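Local coordinates for protein prolyl-ACP dehydrogenase (Oscillatoria sp., PDB 4IRN) that is an FAD-dependent oxidase of acyl-CoA dehydrogenase fold that oxidises a prolyl group carried on an acyl carrier protein in anatoxin-a biosynthesis, at residues H160-P165 with I204-I209; N188-Y193 with E248-N253. All coordinates share one frame; numbering follows the deposited sequence.

Both interactions belong to the beta-rich middle domain of the acyl-CoA dehydrogenase fold, and each reaches the flavin of FAD at one end. Interaction 1 is a short parallel pairing at the edge of the mixed sheet, wholly buried, and its chemistry is mostly backbone bonds to the neighbouring strand and to the flavin. Interaction 2 is a longer antiparallel pairing in the second sheet; the face of Lys-191, Leu-249 and Leu-251 is buried, whereas Tyr-190 and Arg-250 lie on the more exposed face. Lys-191 joins the two: its NZ probably bonds Phe-206 O and Ala-162 O of interaction 1 and forms a salt bridge with Glu-164.

Interaction 1 of 2, residues H160-P165 with I204-I209; sequences HAATEP and IIFATI. With FAD (flavin-adenine dinucleotide), chain I.
The flavin-binding end of the middle-domain mixed sheet is formed here, where strand 158-161 pairs in parallel with strand 202-208 and leaves it at the pyrimidine edge of the isoalloxazine. Ala-161 bonds Ile-204 and Phe-206: its N gives a nearly straight bond to Ile-204 O (2.8 Å), and its O accepts from Phe-206 N (3.2 Å). At the strand's end and just past it, polar backbone atoms face the pyrimidine ring. His-160 O, in the strand, accepts from FAD N3 at 2.6 Å, while beyond it Ala-162 N and Thr-163 N donate to FAD O2, at 3.0 and 2.8 Å. Two donors on one carbonyl oxygen would probably help polarise the flavin and stabilise charge on its reduced form. In His-160, CG anti to the backbone N (chi1 174°) carries the imidazole back across to the Phe-206 ring, with NE2 nearest CE1; the rings meet obliquely, planes 59° apart. Ala-162 CB packs 3.7 Å from Phe-206 CD1. Strand 218-224 continues the sheet beyond 202-208. Helix 268-282 covers the His-160 and Phe-206 side, where Phe-272 meets Phe-206 edge-to-face, and strand 184-191 lies against Ala-161 and Ile-205 on the other.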
# COMPACT_ATOMS: atom_id res chain seq x y z
N HIS A 160 -13.80 -14.68 -29.33
CA HIS A 160 -12.43 -15.13 -29.27
C HIS A 160 -12.41 -16.25 -28.22
O HIS A 160 -12.63 -15.99 -27.04
CB HIS A 160 -11.51 -13.95 -28.89
CG HIS A 160 -10.07 -14.31 -28.65
ND1 HIS A 160 -9.62 -14.64 -27.38
CD2 HIS A 160 -9.03 -14.37 -29.51
CE1 HIS A 160 -8.33 -14.88 -27.51
NE2 HIS A 160 -7.93 -14.74 -28.77
N ALA A 161 -12.26 -17.52 -28.68
CA ALA A 161 -12.24 -18.69 -27.79
C ALA A 161 -10.86 -19.33 -27.78
O ALA A 161 -10.48 -20.04 -28.72
CB ALA A 161 -13.30 -19.69 -28.20
N ALA A 162 -10.09 -19.02 -26.72
CA ALA A 162 -8.72 -19.51 -26.52
C ALA A 162 -8.55 -20.24 -25.21
O ALA A 162 -7.99 -21.33 -25.21
CB ALA A 162 -7.74 -18.36 -26.61
N THR A 163 -9.05 -19.67 -24.10
CA THR A 163 -8.94 -20.25 -22.74
C THR A 163 -9.68 -21.59 -22.59
O THR A 163 -10.70 -21.80 -23.24
CB THR A 163 -9.35 -19.21 -21.68
OG1 THR A 163 -8.92 -19.66 -20.39
CG2 THR A 163 -10.84 -18.99 -21.62
N GLU A 164 -9.17 -22.48 -21.72
CA GLU A 164 -9.70 -23.81 -21.40
C GLU A 164 -9.60 -24.10 -19.88
O GLU A 164 -8.79 -23.46 -19.22
CB GLU A 164 -8.91 -24.89 -22.15
CG GLU A 164 -8.92 -24.75 -23.66
CD GLU A 164 -8.23 -25.86 -24.42
OE1 GLU A 164 -8.06 -25.70 -25.65
OE2 GLU A 164 -7.88 -26.89 -23.80
N PRO A 165 -10.36 -25.06 -19.31
CA PRO A 165 -10.25 -25.34 -17.86
C PRO A 165 -8.84 -25.67 -17.34
O PRO A 165 -8.55 -25.34 -16.19
CB PRO A 165 -11.21 -26.50 -17.63
CG PRO A 165 -11.50 -27.03 -18.97
CD PRO A 165 -11.41 -25.89 -19.92
N ILE A 204 -13.44 -17.14 -33.36
CA ILE A 204 -11.99 -17.18 -33.54
C ILE A 204 -11.48 -18.21 -32.52
O ILE A 204 -11.45 -17.93 -31.32
CB ILE A 204 -11.32 -15.77 -33.42
CG1 ILE A 204 -11.98 -14.70 -34.34
CG2 ILE A 204 -9.80 -15.82 -33.58
CD1 ILE A 204 -12.00 -14.97 -35.86
N ILE A 205 -11.13 -19.40 -32.98
CA ILE A 205 -10.73 -20.52 -32.14
C ILE A 205 -9.25 -20.88 -32.23
O ILE A 205 -8.72 -21.06 -33.32
CB ILE A 205 -11.68 -21.74 -32.38
CG1 ILE A 205 -13.15 -21.27 -32.32
CG2 ILE A 205 -11.35 -22.91 -31.47
CD1 ILE A 205 -14.20 -22.21 -31.84
N PHE A 206 -8.61 -21.03 -31.06
CA PHE A 206 -7.21 -21.40 -30.91
C PHE A 206 -7.12 -22.88 -30.58
O PHE A 206 -7.59 -23.30 -29.54
CB PHE A 206 -6.51 -20.50 -29.86
CG PHE A 206 -6.26 -19.11 -30.40
CD1 PHE A 206 -7.24 -18.12 -30.31
CD2 PHE A 206 -5.06 -18.79 -31.01
CE1 PHE A 206 -7.02 -16.84 -30.85
CE2 PHE A 206 -4.83 -17.51 -31.53
CZ PHE A 206 -5.82 -16.54 -31.45
N ALA A 207 -6.59 -23.66 -31.52
CA ALA A 207 -6.46 -25.12 -31.41
C ALA A 207 -5.03 -25.60 -31.71
O ALA A 207 -4.16 -24.78 -32.02
CB ALA A 207 -7.46 -25.80 -32.35
N THR A 208 -4.78 -26.92 -31.61
CA THR A 208 -3.47 -27.52 -31.89
C THR A 208 -3.55 -28.64 -32.93
O THR A 208 -4.44 -29.48 -32.86
CB THR A 208 -2.70 -27.86 -30.59
OG1 THR A 208 -1.37 -28.27 -30.91
CG2 THR A 208 -3.39 -28.93 -29.74
N ILE A 209 -2.63 -28.63 -33.91
CA ILE A 209 -2.57 -29.67 -34.95
C ILE A 209 -1.98 -30.97 -34.38
O ILE A 209 -2.38 -32.06 -34.78
CB ILE A 209 -1.88 -29.22 -36.26
CG1 ILE A 209 -0.51 -28.56 -35.99
CG2 ILE A 209 -2.81 -28.31 -37.05
CD1 ILE A 209 0.50 -28.66 -37.11
PA FAD I . -5.70 -19.53 -13.66
O1A FAD I . -5.02 -19.27 -14.95
O2A FAD I . -6.31 -20.88 -13.33
O5B FAD I . -4.68 -19.29 -12.47
C5B FAD I . -5.14 -19.37 -11.11
C4B FAD I . -4.45 -18.28 -10.33
O4B FAD I . -3.05 -18.59 -10.22
C3B FAD I . -4.58 -16.87 -10.91
O3B FAD I . -5.24 -16.04 -9.97
C2B FAD I . -3.14 -16.41 -11.22
O2B FAD I . -2.88 -15.19 -10.55
C1B FAD I . -2.25 -17.49 -10.61
N9A FAD I . -1.19 -17.97 -11.50
C8A FAD I . -1.33 -18.87 -12.52
N7A FAD I . -0.22 -19.08 -13.20
C5A FAD I . 0.71 -18.26 -12.58
C6A FAD I . 2.08 -18.01 -12.83
N6A FAD I . 2.77 -18.59 -13.81
N1A FAD I . 2.71 -17.11 -12.04
C2A FAD I . 2.02 -16.53 -11.06
N3A FAD I . 0.74 -16.70 -10.72
C4A FAD I . 0.12 -17.57 -11.52
N1 FAD I . -10.82 -16.16 -22.50
C2 FAD I . -10.95 -16.36 -23.85
O2 FAD I . -10.19 -17.13 -24.45
N3 FAD I . -11.95 -15.70 -24.56
C4 FAD I . -12.88 -14.84 -24.03
O4 FAD I . -13.72 -14.32 -24.75
C4X FAD I . -12.75 -14.64 -22.58
N5 FAD I . -13.62 -13.86 -21.99
C5X FAD I . -13.53 -13.72 -20.60
C6 FAD I . -14.45 -12.89 -19.95
C7 FAD I . -14.40 -12.70 -18.58
C7M FAD I . -15.35 -11.72 -17.93
C8 FAD I . -13.42 -13.37 -17.82
C8M FAD I . -13.33 -13.19 -16.32
C9 FAD I . -12.52 -14.21 -18.45
C9A FAD I . -12.54 -14.40 -19.83
N10 FAD I . -11.62 -15.24 -20.52
C10 FAD I . -11.68 -15.37 -21.88
C1' FAD I . -10.66 -16.04 -19.73
C2' FAD I . -9.67 -15.11 -19.02
O2' FAD I . -8.67 -14.63 -19.92
C3' FAD I . -9.06 -15.81 -17.81
O3' FAD I . -9.50 -15.15 -16.62
C4' FAD I . -7.53 -15.88 -17.81
O4' FAD I . -7.09 -16.59 -18.97
C5' FAD I . -6.96 -16.46 -16.53
O5' FAD I . -7.30 -17.85 -16.40
P FAD I . -7.93 -18.38 -15.03
O1P FAD I . -8.89 -17.42 -14.44
O2P FAD I . -8.38 -19.72 -15.56
O3P FAD I . -6.96 -18.53 -13.76

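Interaction 2 of 2, residues N188-Y193 with E248-N253; sequences NGYKHY and ELRLEN. With FAD (flavin-adenine dinucleotide), chain I.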
# COMPACT_ATOMS: atom_id res chain seq x y z
N ASN A 188 -12.02 -30.73 -31.92
CA ASN A 188 -12.55 -31.32 -30.69
C ASN A 188 -11.90 -30.67 -29.48
O ASN A 188 -10.67 -30.52 -29.45
CB ASN A 188 -12.34 -32.84 -30.68
CG ASN A 188 -13.32 -33.60 -31.53
OD1 ASN A 188 -14.45 -33.86 -31.11
ND2 ASN A 188 -12.91 -33.96 -32.74
N GLY A 189 -12.71 -30.25 -28.52
CA GLY A 189 -12.24 -29.59 -27.30
C GLY A 189 -13.31 -28.85 -26.53
O GLY A 189 -14.49 -28.88 -26.88
N TYR A 190 -12.89 -28.19 -25.44
CA TYR A 190 -13.79 -27.42 -24.58
C TYR A 190 -13.14 -26.10 -24.22
O TYR A 190 -11.98 -26.07 -23.81
CB TYR A 190 -14.20 -28.25 -23.35
CG TYR A 190 -14.81 -27.50 -22.18
CD1 TYR A 190 -16.03 -26.84 -22.31
CD2 TYR A 190 -14.24 -27.56 -20.92
CE1 TYR A 190 -16.63 -26.19 -21.22
CE2 TYR A 190 -14.84 -26.96 -19.82
CZ TYR A 190 -16.04 -26.27 -19.98
OH TYR A 190 -16.61 -25.66 -18.89
N LYS A 191 -13.87 -25.01 -24.45
CA LYS A 191 -13.41 -23.66 -24.16
C LYS A 191 -14.34 -23.03 -23.15
O LYS A 191 -15.54 -22.88 -23.45
CB LYS A 191 -13.34 -22.77 -25.42
CG LYS A 191 -12.45 -23.26 -26.55
CD LYS A 191 -10.99 -23.01 -26.31
CE LYS A 191 -10.11 -23.44 -27.47
NZ LYS A 191 -8.67 -23.27 -27.12
N HIS A 192 -13.82 -22.70 -21.96
CA HIS A 192 -14.64 -22.00 -21.00
C HIS A 192 -14.41 -20.50 -21.17
O HIS A 192 -13.43 -20.12 -21.80
CB HIS A 192 -14.45 -22.54 -19.57
CG HIS A 192 -13.14 -22.28 -18.86
ND1 HIS A 192 -12.12 -21.56 -19.46
CD2 HIS A 192 -12.74 -22.64 -17.63
CE1 HIS A 192 -11.15 -21.50 -18.56
NE2 HIS A 192 -11.47 -22.14 -17.44
N TYR A 193 -15.36 -19.67 -20.72
CA TYR A 193 -15.33 -18.20 -20.87
C TYR A 193 -15.18 -17.74 -22.34
O TYR A 193 -14.06 -17.55 -22.81
CB TYR A 193 -14.30 -17.49 -19.96
CG TYR A 193 -14.24 -18.01 -18.54
CD1 TYR A 193 -15.31 -17.83 -17.67
CD2 TYR A 193 -13.12 -18.68 -18.06
CE1 TYR A 193 -15.27 -18.33 -16.37
CE2 TYR A 193 -13.06 -19.16 -16.76
CZ TYR A 193 -14.14 -18.98 -15.91
OH TYR A 193 -14.09 -19.47 -14.62
N GLU A 248 -20.02 -21.01 -22.03
CA GLU A 248 -18.96 -21.98 -22.31
C GLU A 248 -19.17 -22.46 -23.73
O GLU A 248 -20.26 -22.32 -24.27
CB GLU A 248 -19.07 -23.20 -21.40
CG GLU A 248 -18.56 -23.03 -19.99
CD GLU A 248 -19.01 -24.14 -19.07
OE1 GLU A 248 -19.42 -25.22 -19.56
OE2 GLU A 248 -18.90 -23.97 -17.84
N LEU A 249 -18.15 -23.08 -24.30
CA LEU A 249 -18.18 -23.65 -25.64
C LEU A 249 -17.59 -25.06 -25.65
O LEU A 249 -16.60 -25.33 -24.96
CB LEU A 249 -17.43 -22.73 -26.63
CG LEU A 249 -17.34 -23.16 -28.09
CD1 LEU A 249 -18.71 -23.15 -28.76
CD2 LEU A 249 -16.41 -22.26 -28.85
N ARG A 250 -18.22 -25.96 -26.43
CA ARG A 250 -17.76 -27.34 -26.62
C ARG A 250 -17.77 -27.66 -28.10
O ARG A 250 -18.74 -27.32 -28.79
CB ARG A 250 -18.60 -28.36 -25.82
CG ARG A 250 -18.27 -28.33 -24.33
CD ARG A 250 -19.17 -29.18 -23.46
NE ARG A 250 -18.79 -29.06 -22.05
CZ ARG A 250 -19.24 -29.85 -21.08
NH1 ARG A 250 -20.09 -30.83 -21.35
NH2 ARG A 250 -18.83 -29.67 -19.83
N LEU A 251 -16.67 -28.25 -28.60
CA LEU A 251 -16.52 -28.64 -30.00
C LEU A 251 -16.51 -30.16 -30.09
O LEU A 251 -15.64 -30.80 -29.49
CB LEU A 251 -15.24 -28.04 -30.62
CG LEU A 251 -15.13 -26.53 -30.60
CD1 LEU A 251 -13.74 -26.09 -30.25
CD2 LEU A 251 -15.54 -25.94 -31.92
N GLU A 252 -17.50 -30.72 -30.79
CA GLU A 252 -17.65 -32.16 -30.99
C GLU A 252 -17.60 -32.50 -32.47
O GLU A 252 -18.62 -32.44 -33.15
CB GLU A 252 -18.92 -32.69 -30.29
CG GLU A 252 -18.64 -33.37 -28.94
CD GLU A 252 -17.72 -34.57 -28.97
OE1 GLU A 252 -18.06 -35.57 -29.65
OE2 GLU A 252 -16.68 -34.55 -28.28
N ASN A 253 -16.39 -32.82 -32.98
CA ASN A 253 -16.12 -33.15 -34.40
C ASN A 253 -16.59 -32.03 -35.34
O ASN A 253 -17.24 -32.27 -36.36
CB ASN A 253 -16.65 -34.53 -34.81
CG ASN A 253 -16.04 -35.65 -34.02
OD1 ASN A 253 -14.87 -36.01 -34.20
ND2 ASN A 253 -16.83 -36.23 -33.11
PA FAD I . -5.70 -19.53 -13.66
O1A FAD I . -5.02 -19.27 -14.95
O2A FAD I . -6.31 -20.88 -13.33
O5B FAD I . -4.68 -19.29 -12.47
C5B FAD I . -5.14 -19.37 -11.11
C4B FAD I . -4.45 -18.28 -10.33
O4B FAD I . -3.05 -18.59 -10.22
C3B FAD I . -4.58 -16.87 -10.91
O3B FAD I . -5.24 -16.04 -9.97
C2B FAD I . -3.14 -16.41 -11.22
O2B FAD I . -2.88 -15.19 -10.55
C1B FAD I . -2.25 -17.49 -10.61
N9A FAD I . -1.19 -17.97 -11.50
C8A FAD I . -1.33 -18.87 -12.52
N7A FAD I . -0.22 -19.08 -13.20
C5A FAD I . 0.71 -18.26 -12.58
C6A FAD I . 2.08 -18.01 -12.83
N6A FAD I . 2.77 -18.59 -13.81
N1A FAD I . 2.71 -17.11 -12.04
C2A FAD I . 2.02 -16.53 -11.06
N3A FAD I . 0.74 -16.70 -10.72
C4A FAD I . 0.12 -17.57 -11.52
N1 FAD I . -10.82 -16.16 -22.50
C2 FAD I . -10.95 -16.36 -23.85
O2 FAD I . -10.19 -17.13 -24.45
N3 FAD I . -11.95 -15.70 -24.56
C4 FAD I . -12.88 -14.84 -24.03
O4 FAD I . -13.72 -14.32 -24.75
C4X FAD I . -12.75 -14.64 -22.58
N5 FAD I . -13.62 -13.86 -21.99
C5X FAD I . -13.53 -13.72 -20.60
C6 FAD I . -14.45 -12.89 -19.95
C7 FAD I . -14.40 -12.70 -18.58
C7M FAD I . -15.35 -11.72 -17.93
C8 FAD I . -13.42 -13.37 -17.82
C8M FAD I . -13.33 -13.19 -16.32
C9 FAD I . -12.52 -14.21 -18.45
C9A FAD I . -12.54 -14.40 -19.83
N10 FAD I . -11.62 -15.24 -20.52
C10 FAD I . -11.68 -15.37 -21.88
C1' FAD I . -10.66 -16.04 -19.73
C2' FAD I . -9.67 -15.11 -19.02
O2' FAD I . -8.67 -14.63 -19.92
C3' FAD I . -9.06 -15.81 -17.81
O3' FAD I . -9.50 -15.15 -16.62
C4' FAD I . -7.53 -15.88 -17.81
O4' FAD I . -7.09 -16.59 -18.97
C5' FAD I . -6.96 -16.46 -16.53
O5' FAD I . -7.30 -17.85 -16.40
P FAD I . -7.93 -18.38 -15.03
O1P FAD I . -8.89 -17.42 -14.44
O2P FAD I . -8.38 -19.72 -15.56
O3P FAD I . -6.96 -18.53 -13.76
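An antiparallel strand pair of the middle domain leads here into the flavin pocket: strand 184-191 runs against strand 249-257, and Tyr-193, just past its end, lies at the isoalloxazine. Gly-189 with Leu-251 and Lys-191 with Leu-249 are hydrogen-bonded pairs, each with two backbone bonds; Leu-251 N to Gly-189 O (2.8 Å) is almost straight at 176°. Between them Tyr-190 and Arg-250 form a non-hydrogen-bonded pair. Tyr-190 CG is anti to the backbone N (chi1 164°), which lays the ring along strand 249-251. Arg-250, extended from CG to NE, reaches over one face in a cation-pi contact, its CZ 4.8 Å from the ring centroid. NH2 lies above that face toward the rim, and the guanidinium and ring planes are nearly perpendicular (84°). At the far end the Asn-188 amide takes Asn-253 N on OD1 (2.9 Å) and gives ND2 to Asn-253 OD1 (3.2 Å), the acceptor carbonyl being approached from above its plane in both bonds. Toward the cofactor, Tyr-193 CB packs 3.5 Å from FAD N10, and Tyr-193 also touches Ala-377 of the second subunit. Strands 177-181 and 230-232 extend the sheet beyond 184-191 and 249-257, and Leu-249 and Leu-251 meet Ile-205 of strand 202-208, adding apolar contacts between the domain's two sheets beside the polar end of Lys-191, whose NZ reaches Phe-206 O, Ala-162 O and Glu-164.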